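Local coordinates for protein putative 6-phosphogluconolactonase (Neisseria gonorrhoeae, PDB 3LHI) that probably hydrolyses 6-phosphogluconolactone to 6-phosphogluconate, the second step of the oxidative pentose phosphate pathway, at residues Ser54-Ile65 / Leu89-Ile100; Ala142-Gln150 / Thr166-Ser177. All coordinates share one frame; numbering follows the deposited sequence. Where two conformers were deposited one is given.

Interaction 1: Ser54-Ile65 / Leu89-Ile100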
loop_
_atom_site.group_PDB
_atom_site.type_symbol
_atom_site.label_atom_id
_atom_site.label_comp_id
_atom_site.label_asym_id
_atom_site.label_seq_id
_atom_site.Cartn_x
_atom_site.Cartn_y
_atom_site.Cartn_z
ATOM N N SER A 54 2.306 11.472 -10.432
ATOM C CA SER A 54 3.509 12.279 -10.269
ATOM C C SER A 54 3.406 13.629 -10.981
ATOM O O SER A 54 4.134 14.571 -10.636
ATOM C CB SER A 54 4.752 11.536 -10.748
ATOM O OG SER A 54 4.849 11.504 -12.179
ATOM N N GLN A 55 2.549 13.705 -11.996
ATOM C CA GLN A 55 2.337 14.918 -12.792
ATOM C C GLN A 55 1.315 15.861 -12.215
ATOM O O GLN A 55 1.175 16.981 -12.700
ATOM C CB GLN A 55 1.928 14.534 -14.227
ATOM C CG GLN A 55 3.022 13.769 -14.984
ATOM C CD GLN A 55 2.606 13.373 -16.383
ATOM O OE1 GLN A 55 1.564 13.790 -16.862
ATOM N NE2 GLN A 55 3.430 12.595 -17.035
ATOM N N LYS A 56 0.569 15.430 -11.212
ATOM C CA LYS A 56 -0.474 16.265 -10.626
ATOM C C LYS A 56 0.151 17.471 -9.887
ATOM O O LYS A 56 1.183 17.337 -9.160
ATOM C CB LYS A 56 -1.331 15.434 -9.663
ATOM C CG LYS A 56 -2.142 14.369 -10.311
ATOM C CD LYS A 56 -3.298 14.998 -11.088
ATOM C CE LYS A 56 -4.255 13.980 -11.609
ATOM N NZ LYS A 56 -5.498 14.636 -12.203
ATOM N N ASP A 57 -0.458 18.643 -10.111
ATOM C CA ASP A 57 0.055 19.898 -9.525
ATOM C C ASP A 57 -0.502 20.131 -8.151
ATOM O O ASP A 57 -1.142 21.118 -7.887
ATOM C CB ASP A 57 -0.158 21.093 -10.453
ATOM C CG ASP A 57 0.804 22.292 -10.156
ATOM O OD1 ASP A 57 1.941 22.184 -9.554
ATOM O OD2 ASP A 57 0.428 23.381 -10.633
ATOM N N LEU A 58 -0.201 19.220 -7.245
ATOM C CA LEU A 58 -0.536 19.279 -5.828
ATOM C C LEU A 58 0.595 19.952 -5.076
ATOM O O LEU A 58 1.742 20.024 -5.509
ATOM C CB LEU A 58 -0.662 17.811 -5.252
ATOM C CG LEU A 58 -1.830 16.985 -5.748
ATOM C CD1 LEU A 58 -1.808 15.603 -5.204
ATOM C CD2 LEU A 58 -3.178 17.675 -5.413
ATOM N N ASP A 59 0.302 20.349 -3.842
ATOM C CA ASP A 59 1.322 20.917 -2.950
ATOM C C ASP A 59 2.154 19.805 -2.318
ATOM O O ASP A 59 2.111 19.495 -1.098
ATOM C CB ASP A 59 0.627 21.741 -1.848
ATOM C CG ASP A 59 1.581 22.553 -1.011
ATOM O OD1 ASP A 59 2.735 22.780 -1.394
ATOM O OD2 ASP A 59 1.109 22.979 0.089
ATOM N N TRP A 60 2.940 19.147 -3.162
ATOM C CA TRP A 60 3.646 17.931 -2.747
ATOM C C TRP A 60 4.639 18.090 -1.620
ATOM O O TRP A 60 4.890 17.160 -0.887
ATOM C CB TRP A 60 4.333 17.311 -3.975
ATOM C CG TRP A 60 3.418 16.661 -4.950
ATOM C CD1 TRP A 60 3.112 17.102 -6.205
ATOM C CD2 TRP A 60 2.743 15.397 -4.798
ATOM N NE1 TRP A 60 2.288 16.204 -6.846
ATOM C CE2 TRP A 60 2.075 15.134 -6.019
ATOM C CE3 TRP A 60 2.707 14.431 -3.785
ATOM C CZ2 TRP A 60 1.327 13.995 -6.219
ATOM C CZ3 TRP A 60 1.928 13.286 -3.993
ATOM C CH2 TRP A 60 1.276 13.075 -5.206
ATOM N N LYS A 61 5.201 19.292 -1.452
ATOM C CA LYS A 61 6.107 19.503 -0.332
ATOM C C LYS A 61 5.436 19.284 1.031
ATOM O O LYS A 61 6.145 19.055 2.021
ATOM C CB LYS A 61 6.711 20.898 -0.367
ATOM C CG LYS A 61 5.720 21.995 -0.114
ATOM C CD LYS A 61 6.347 23.386 -0.170
ATOM C CE LYS A 61 5.445 24.495 0.376
ATOM N NZ LYS A 61 4.283 24.813 -0.468
ATOM N N ASN A 62 4.106 19.366 1.067
ATOM C CA ASN A 62 3.333 19.091 2.271
ATOM C C ASN A 62 2.700 17.720 2.278
ATOM O O ASN A 62 1.785 17.471 3.065
ATOM C CB ASN A 62 2.294 20.212 2.461
ATOM C CG ASN A 62 2.955 21.477 3.014
ATOM O OD1 ASN A 62 3.784 21.404 3.931
ATOM N ND2 ASN A 62 2.664 22.613 2.412
ATOM N N VAL A 63 3.171 16.825 1.411
ATOM C CA VAL A 63 2.679 15.454 1.354
ATOM C C VAL A 63 3.823 14.527 1.697
ATOM O O VAL A 63 4.922 14.605 1.115
ATOM C CB VAL A 63 2.143 15.119 -0.037
ATOM C CG1 VAL A 63 1.658 13.652 -0.096
ATOM C CG2 VAL A 63 1.034 16.093 -0.428
ATOM N N GLY A 64 3.603 13.649 2.661
ATOM C CA GLY A 64 4.521 12.550 2.941
ATOM C C GLY A 64 4.093 11.348 2.143
ATOM O O GLY A 64 2.905 11.113 2.012
ATOM N N ILE A 65 5.064 10.633 1.569
ATOM C CA ILE A 65 4.787 9.409 0.829
ATOM C C ILE A 65 5.548 8.271 1.491
ATOM O O ILE A 65 6.711 8.405 1.867
ATOM C CB ILE A 65 5.191 9.517 -0.684
ATOM C CG1 ILE A 65 4.405 10.642 -1.335
ATOM C CG2 ILE A 65 4.902 8.146 -1.386
ATOM C CD1 ILE A 65 4.683 10.859 -2.806
ATOM N N LEU A 89 7.501 7.070 -9.069
ATOM C CA LEU A 89 6.613 8.047 -8.440
ATOM C C LEU A 89 7.310 9.334 -8.014
ATOM O O LEU A 89 6.741 10.396 -8.208
ATOM C CB LEU A 89 5.923 7.391 -7.214
ATOM C CG LEU A 89 4.927 8.316 -6.448
ATOM C CD1 LEU A 89 3.804 8.899 -7.334
ATOM C CD2 LEU A 89 4.320 7.494 -5.247
ATOM N N LEU A 90 8.484 9.234 -7.406
ATOM C CA LEU A 90 9.143 10.424 -6.837
ATOM C C LEU A 90 9.944 11.143 -7.916
ATOM O O LEU A 90 11.174 11.156 -7.922
ATOM C CB LEU A 90 10.006 10.056 -5.647
ATOM C CG LEU A 90 9.277 9.354 -4.486
ATOM C CD1 LEU A 90 10.260 9.018 -3.386
ATOM C CD2 LEU A 90 8.082 10.152 -3.945
ATOM N N LYS A 91 9.187 11.729 -8.819
ATOM C CA LYS A 91 9.674 12.380 -10.047
ATOM C C LYS A 91 8.607 13.368 -10.432
ATOM O O LYS A 91 7.496 13.374 -9.924
ATOM C CB LYS A 91 9.923 11.370 -11.154
ATOM C CG LYS A 91 8.682 10.734 -11.634
ATOM C CD LYS A 91 8.938 9.676 -12.697
ATOM C CE LYS A 91 7.573 9.304 -13.356
ATOM N NZ LYS A 91 7.493 7.942 -13.906
ATOM N N ASN A 92 8.913 14.220 -11.438
ATOM C CA ASN A 92 7.964 15.246 -11.861
ATOM C C ASN A 92 7.569 16.085 -10.615
ATOM O O ASN A 92 8.433 16.347 -9.787
ATOM C CB ASN A 92 6.768 14.647 -12.598
ATOM C CG ASN A 92 7.161 13.931 -13.872
ATOM O OD1 ASN A 92 7.979 14.429 -14.652
ATOM N ND2 ASN A 92 6.577 12.753 -14.090
ATOM N N LYS A 93 6.318 16.507 -10.501
ATOM C CA LYS A 93 5.937 17.378 -9.417
ATOM C C LYS A 93 6.068 16.641 -8.045
ATOM O O LYS A 93 6.384 17.257 -7.043
ATOM C CB LYS A 93 4.501 17.864 -9.608
ATOM C CG LYS A 93 4.223 18.609 -10.934
ATOM C CD LYS A 93 4.869 19.857 -10.992
ATOM C CE LYS A 93 4.227 20.762 -12.151
ATOM N NZ LYS A 93 4.989 22.000 -12.312
ATOM N N ALA A 94 5.845 15.323 -8.029
ATOM C CA ALA A 94 5.872 14.564 -6.800
ATOM C C ALA A 94 7.292 14.357 -6.270
ATOM O O ALA A 94 7.455 13.863 -5.148
ATOM C CB ALA A 94 5.159 13.214 -6.988
ATOM N N ALA A 95 8.351 14.701 -7.025
ATOM C CA ALA A 95 9.704 14.612 -6.491
ATOM C C ALA A 95 9.871 15.479 -5.216
ATOM O O ALA A 95 10.737 15.141 -4.402
ATOM C CB ALA A 95 10.729 15.071 -7.530
ATOM N N ALA A 96 9.012 16.480 -5.044
ATOM C CA ALA A 96 9.070 17.370 -3.870
ATOM C C ALA A 96 8.454 16.741 -2.630
ATOM O O ALA A 96 8.505 17.306 -1.547
ATOM C CB ALA A 96 8.353 18.659 -4.173
ATOM N N ALA A 97 7.791 15.598 -2.753
ATOM C CA ALA A 97 7.212 14.924 -1.577
ATOM C C ALA A 97 8.243 14.565 -0.544
ATOM O O ALA A 97 9.400 14.326 -0.838
ATOM C CB ALA A 97 6.446 13.680 -2.024
ATOM N N VAL A 98 7.779 14.421 0.687
ATOM C CA VAL A 98 8.645 13.990 1.770
ATOM C C VAL A 98 8.560 12.449 1.877
ATOM O O VAL A 98 7.508 11.920 2.112
ATOM C CB VAL A 98 8.187 14.641 3.087
ATOM C CG1 VAL A 98 9.068 14.161 4.253
ATOM C CG2 VAL A 98 8.176 16.156 3.027
ATOM N N TRP A 99 9.668 11.764 1.756
ATOM C CA TRP A 99 9.732 10.308 1.878
ATOM C C TRP A 99 9.766 9.879 3.307
ATOM O O TRP A 99 10.588 10.378 4.073
ATOM C CB TRP A 99 10.944 9.743 1.130
ATOM C CG TRP A 99 11.068 8.280 1.210
ATOM C CD1 TRP A 99 12.071 7.592 1.810
ATOM C CD2 TRP A 99 10.209 7.316 0.644
ATOM N NE1 TRP A 99 11.878 6.267 1.697
ATOM C CE2 TRP A 99 10.741 6.043 0.984
ATOM C CE3 TRP A 99 9.014 7.378 -0.051
ATOM C CZ2 TRP A 99 10.147 4.879 0.606
ATOM C CZ3 TRP A 99 8.399 6.172 -0.397
ATOM C CH2 TRP A 99 8.992 4.953 -0.070
ATOM N N ILE A 100 8.843 8.995 3.680
ATOM C CA ILE A 100 8.809 8.426 5.029
ATOM C C ILE A 100 9.294 6.963 4.898
ATOM O O ILE A 100 8.644 6.120 4.292
ATOM C CB ILE A 100 7.377 8.475 5.629
ATOM C CG1 ILE A 100 6.817 9.912 5.659
ATOM C CG2 ILE A 100 7.390 7.811 7.028
ATOM C CD1 ILE A 100 5.313 9.972 5.885
HETATM O O HOH W 1 4.173 23.451 -9.891
#

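Interaction 2: Ala142-Gln150 / Thr166-Ser177. With EDO (1,2-ethanediol), chain B.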
loop_
_atom_site.group_PDB
_atom_site.type_symbol
_atom_site.label_atom_id
_atom_site.label_comp_id
_atom_site.label_asym_id
_atom_site.label_seq_id
_atom_site.Cartn_x
_atom_site.Cartn_y
_atom_site.Cartn_z
ATOM N N ALA A 142 -1.176 -5.705 1.129
ATOM C CA ALA A 142 0.059 -5.286 1.781
ATOM C C ALA A 142 1.014 -6.481 1.823
ATOM O O ALA A 142 1.184 -7.099 0.772
ATOM C CB ALA A 142 -0.259 -4.618 3.129
ATOM N N SER A 143 1.668 -6.761 2.945
ATOM C CA SER A 143 2.366 -8.019 3.084
ATOM C C SER A 143 1.679 -8.824 4.195
ATOM O O SER A 143 2.346 -9.567 4.936
ATOM C CB SER A 143 3.869 -7.848 3.293
ATOM O OG SER A 143 4.567 -7.640 2.059
ATOM N N ILE A 144 0.347 -8.791 4.217
ATOM C CA ILE A 144 -0.434 -9.660 5.092
ATOM C C ILE A 144 -0.760 -10.929 4.288
ATOM O O ILE A 144 -1.737 -11.012 3.567
ATOM C CB ILE A 144 -1.694 -8.975 5.600
ATOM C CG1 ILE A 144 -1.333 -7.661 6.270
ATOM C CG2 ILE A 144 -2.437 -9.929 6.547
ATOM C CD1 ILE A 144 -2.580 -6.787 6.663
ATOM N N PHE A 145 0.171 -11.856 4.357
ATOM C CA PHE A 145 0.113 -13.096 3.614
ATOM C C PHE A 145 -0.594 -14.201 4.444
ATOM O O PHE A 145 -0.362 -14.296 5.648
ATOM C CB PHE A 145 1.521 -13.581 3.290
ATOM C CG PHE A 145 2.176 -12.859 2.130
ATOM C CD1 PHE A 145 2.021 -13.339 0.863
ATOM C CD2 PHE A 145 2.957 -11.713 2.332
ATOM C CE1 PHE A 145 2.635 -12.674 -0.219
ATOM C CE2 PHE A 145 3.541 -11.049 1.282
ATOM C CZ PHE A 145 3.384 -11.536 -0.012
ATOM N N PRO A 146 -1.449 -15.004 3.803
ATOM C CA PRO A 146 -2.274 -15.951 4.578
ATOM C C PRO A 146 -1.510 -17.032 5.330
ATOM O O PRO A 146 -2.008 -17.519 6.354
ATOM C CB PRO A 146 -3.191 -16.534 3.524
ATOM C CG PRO A 146 -2.420 -16.390 2.228
ATOM C CD PRO A 146 -1.718 -15.092 2.358
ATOM N N LYS A 147 -0.327 -17.422 4.878
ATOM C CA LYS A 147 0.479 -18.430 5.581
ATOM C C LYS A 147 1.544 -17.842 6.490
ATOM O O LYS A 147 2.307 -18.559 7.120
ATOM C CB LYS A 147 1.138 -19.400 4.566
ATOM C CG LYS A 147 0.113 -20.123 3.713
ATOM C CD LYS A 147 0.736 -21.210 2.903
ATOM C CE LYS A 147 -0.338 -21.981 2.080
ATOM N NZ LYS A 147 -1.728 -21.322 1.950
ATOM N N ALA A 148 1.613 -16.505 6.610
ATOM C CA ALA A 148 2.602 -15.921 7.484
ATOM C C ALA A 148 2.415 -16.420 8.924
ATOM O O ALA A 148 1.313 -16.286 9.445
ATOM C CB ALA A 148 2.483 -14.359 7.462
ATOM N N PRO A 149 3.493 -16.811 9.607
ATOM C CA PRO A 149 3.318 -17.188 11.024
ATOM C C PRO A 149 2.923 -16.023 11.909
ATOM O O PRO A 149 2.387 -16.233 12.985
ATOM C CB PRO A 149 4.711 -17.665 11.432
ATOM C CG PRO A 149 5.520 -17.721 10.253
ATOM C CD PRO A 149 4.828 -17.135 9.077
ATOM N N GLN A 150 3.148 -14.810 11.443
ATOM C CA GLN A 150 2.824 -13.582 12.143
ATOM C C GLN A 150 1.405 -13.064 11.825
ATOM O O GLN A 150 1.053 -11.955 12.196
ATOM C CB GLN A 150 3.873 -12.494 11.882
ATOM C CG GLN A 150 5.305 -12.976 12.038
ATOM C CD GLN A 150 5.925 -13.497 10.744
ATOM O OE1 GLN A 150 5.206 -13.859 9.797
ATOM N NE2 GLN A 150 7.253 -13.526 10.695
ATOM N N THR A 166 6.401 -9.707 8.714
ATOM C CA THR A 166 5.766 -10.912 8.227
ATOM C C THR A 166 6.742 -11.715 7.349
ATOM O O THR A 166 7.668 -11.181 6.729
ATOM C CB THR A 166 4.471 -10.698 7.471
ATOM O OG1 THR A 166 4.784 -10.015 6.254
ATOM C CG2 THR A 166 3.458 -9.873 8.268
ATOM N N THR A 167 6.567 -13.026 7.374
ATOM C CA THR A 167 7.277 -13.975 6.520
ATOM C C THR A 167 6.234 -14.529 5.538
ATOM O O THR A 167 5.259 -15.175 5.932
ATOM C CB THR A 167 7.858 -15.146 7.370
ATOM O OG1 THR A 167 8.699 -14.631 8.374
ATOM C CG2 THR A 167 8.604 -16.144 6.454
ATOM N N PRO A 168 6.391 -14.275 4.204
ATOM C CA PRO A 168 5.319 -14.623 3.310
ATOM C C PRO A 168 5.070 -16.129 3.136
ATOM O O PRO A 168 3.944 -16.504 2.821
ATOM C CB PRO A 168 5.766 -13.999 1.986
ATOM C CG PRO A 168 6.580 -12.838 2.377
ATOM C CD PRO A 168 7.356 -13.328 3.577
ATOM N N VAL A 169 6.161 -16.890 3.226
ATOM C CA VAL A 169 6.210 -18.353 3.060
ATOM C C VAL A 169 6.147 -18.720 1.592
ATOM O O VAL A 169 6.967 -19.531 1.112
ATOM C CB VAL A 169 5.127 -19.102 3.895
ATOM C CG1 VAL A 169 5.286 -20.663 3.703
ATOM C CG2 VAL A 169 5.278 -18.755 5.378
ATOM N N THR A 170 5.191 -18.159 0.863
ATOM C CA THR A 170 4.972 -18.457 -0.536
ATOM C C THR A 170 5.635 -17.479 -1.524
ATOM O O THR A 170 5.460 -17.604 -2.711
ATOM C CB THR A 170 3.478 -18.509 -0.858
ATOM O OG1 THR A 170 2.910 -17.231 -0.521
ATOM C CG2 THR A 170 2.708 -19.626 -0.060
ATOM N N ALA A 171 6.312 -16.484 -0.994
ATOM C CA ALA A 171 6.986 -15.415 -1.778
ATOM C C ALA A 171 8.251 -15.059 -1.030
ATOM O O ALA A 171 8.360 -15.272 0.184
ATOM C CB ALA A 171 6.039 -14.198 -1.949
ATOM N N PRO A 172 9.245 -14.466 -1.718
ATOM C CA PRO A 172 10.513 -14.206 -1.080
ATOM C C PRO A 172 10.555 -12.951 -0.217
ATOM O O PRO A 172 9.792 -12.017 -0.452
ATOM C CB PRO A 172 11.476 -14.063 -2.262
ATOM C CG PRO A 172 10.651 -13.545 -3.318
ATOM C CD PRO A 172 9.317 -14.245 -3.183
ATOM N N HIS A 173 11.527 -12.942 0.671
ATOM C CA HIS A 173 11.965 -11.844 1.491
ATOM C C HIS A 173 11.052 -11.650 2.713
ATOM O O HIS A 173 9.846 -11.633 2.610
ATOM C CB HIS A 173 12.065 -10.515 0.738
ATOM C CG HIS A 173 12.856 -10.582 -0.525
ATOM N ND1 HIS A 173 14.183 -11.002 -0.540
ATOM C CD2 HIS A 173 12.520 -10.294 -1.812
ATOM C CE1 HIS A 173 14.620 -10.931 -1.800
ATOM N NE2 HIS A 173 13.631 -10.536 -2.589
ATOM N N GLU A 174 11.673 -11.461 3.851
ATOM C CA GLU A 174 10.962 -10.979 5.034
ATOM C C GLU A 174 10.389 -9.628 4.676
ATOM O O GLU A 174 10.964 -8.888 3.869
ATOM C CB GLU A 174 11.908 -10.877 6.233
ATOM C CG GLU A 174 12.614 -12.154 6.590
ATOM C CD GLU A 174 11.667 -13.292 6.853
ATOM O OE1 GLU A 174 10.638 -13.081 7.540
ATOM O OE2 GLU A 174 11.931 -14.453 6.401
ATOM N N ARG A 175 9.260 -9.295 5.295
ATOM C CA ARG A 175 8.534 -8.082 4.985
ATOM C C ARG A 175 8.235 -7.256 6.216
ATOM O O ARG A 175 8.103 -7.802 7.349
ATOM C CB ARG A 175 7.168 -8.437 4.372
ATOM C CG ARG A 175 7.193 -9.435 3.232
ATOM C CD ARG A 175 8.002 -8.939 2.062
ATOM N NE ARG A 175 8.028 -9.886 0.931
ATOM C CZ ARG A 175 7.148 -9.914 -0.043
ATOM N NH1 ARG A 175 6.145 -9.024 -0.107
ATOM N NH2 ARG A 175 7.309 -10.796 -1.029
ATOM N N ILE A 176 7.995 -5.983 5.977
ATOM C CA ILE A 176 7.387 -5.116 6.957
ATOM C C ILE A 176 6.090 -4.623 6.320
ATOM O O ILE A 176 6.122 -4.106 5.200
ATOM C CB ILE A 176 8.349 -3.990 7.450
ATOM C CG1 ILE A 176 7.636 -3.069 8.441
ATOM C CG2 ILE A 176 8.998 -3.212 6.289
ATOM C CD1 ILE A 176 8.541 -1.976 8.957
ATOM N N SER A 177 4.964 -4.790 7.036
ATOM C CA SER A 177 3.618 -4.497 6.532
ATOM C C SER A 177 2.860 -3.607 7.466
ATOM O O SER A 177 2.933 -3.729 8.695
ATOM C CB SER A 177 2.817 -5.747 6.370
ATOM O OG SER A 177 1.608 -5.575 5.676
HETATM C C1 EDO B . 6.866 -21.658 -2.043
HETATM O O1 EDO B . 8.191 -21.430 -1.541
HETATM C C2 EDO B . 6.680 -20.674 -3.176
HETATM O O2 EDO B . 5.302 -20.343 -3.417
HETATM O O HOH W 2 1.131 -16.835 2.452
#

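Interaction 1: Ser54-Ile65 / Leu89-Ile100
Ser54 OG takes a nearly straight hydrogen bond from Asn92 ND2 at 2.9 Å (172° at the hydrogen), lying almost in the Asn92 amide plane, and its other partner is Asn51 O. This ties Ser54, in the region of helix 47-54, to the return loop of a beta-alpha-beta unit, in which strand 63-71 leads through helix 81-88 to the short parallel strand 98-99. The same serine's carbonyl accepts Ala94 N on a lone pair. Parallel pairing is explicit in the ladder: Val98 N bonds to Val63 O, Ile65 N to Val98 O at 2.8 Å, and Ile100 N to Ile65 O. Trp60 packs against the 3-10 segment 93-96. Ala94 lies over one face of its indole, with Ala94 CA 3.6 Å from the centroid of the five-membered ring and 6° off the normal, while Leu58 CB lies against the opposite face, toward its rim. The ring's rotation is fixed at its edge, where Trp60 NE1 donates to Lys56 O at 2.8 Å. Lys93, its chain bent at chi2 (-68°), runs past Lys56 O toward Asp57; the charged ends are joined through a water that donates to Asp57 OD1 and accepts from Lys93 NZ. On the sheet face that also carries Trp99, Ile65 meets Leu89 tip to tip through CG2 and CD2. Packing is tightest at its other branch, where Ile65 CD1 presses on Ala97 CB at 3.4 Å.

Interaction 2: Ala142-Gln150 / Thr166-Ser177
The antiparallel hairpin of strands 163-166 and 175-178 receives the loop 142-150, which runs from strand 130-133 to helix 151-155. Two side-chain hydroxyls hold the Ser143 backbone: Ser143 N donates to Ser177 OG at 3.0 Å, and Thr166 OG1 donates to Ser143 O at 2.8 Å. Thr166 OG1 sits between its own backbone N and carbonyl carbon (chi1 67°), which aims it at that oxygen. Ser143 OG accepts from Arg175 NH1 and is also hydrogen-bonded to Asp69. The guanidinium is fixed in its own plane, NE and NH2 both donating side-on to Pro172 O. It stands nearly perpendicular to the Phe145 ring (87° between planes): NH1 lies at the ring's edge, 3.6 Å from Phe145 CE2, and that edge points over a guanidinium face. Pro168 CB lies over the centre of one Phe145 face, 3.6 Å from the centroid and 9° off the normal, a clear CH-pi contact. At the far end Gln150, bent at chi2, engages Thr167 twice: NE2 gives a straight bond to Thr167 OG1, whereas Thr167 N reaches OE1 from above the carbonyl plane. Thr167 OG1 in turn donates a hydrogen bond to Glu174 OE1, on its syn lone pair. Gln150 is the N-cap residue of helix 151-155 and also touches strand 163-166, while strand 63-71 flanks the hairpin through Asp69 and Arg71, both touching Arg175.

How the interactions relate
Strand 63-71 links the two contacts: interaction 1 pairs its beginning with strand 98-99 in parallel, whereas strand 175-178, which carries part of interaction 2, runs antiparallel beside it. The same sheet therefore reaches both, although their centres lie about 29 Å apart, on opposite sides of the chain's centre, and their nearest atoms stay about 9 Å from each other without touching. Along the chain they follow in series. They are built differently: interaction 1 rests on a strand ladder and a tryptophan face, interaction 2 largely on side-chain bonds to loop backbone. The ethanediol, bonded to Thr170 O and weakly to Val169 O, probably comes from the crystallisation liquor and is not evidence of where substrate binds.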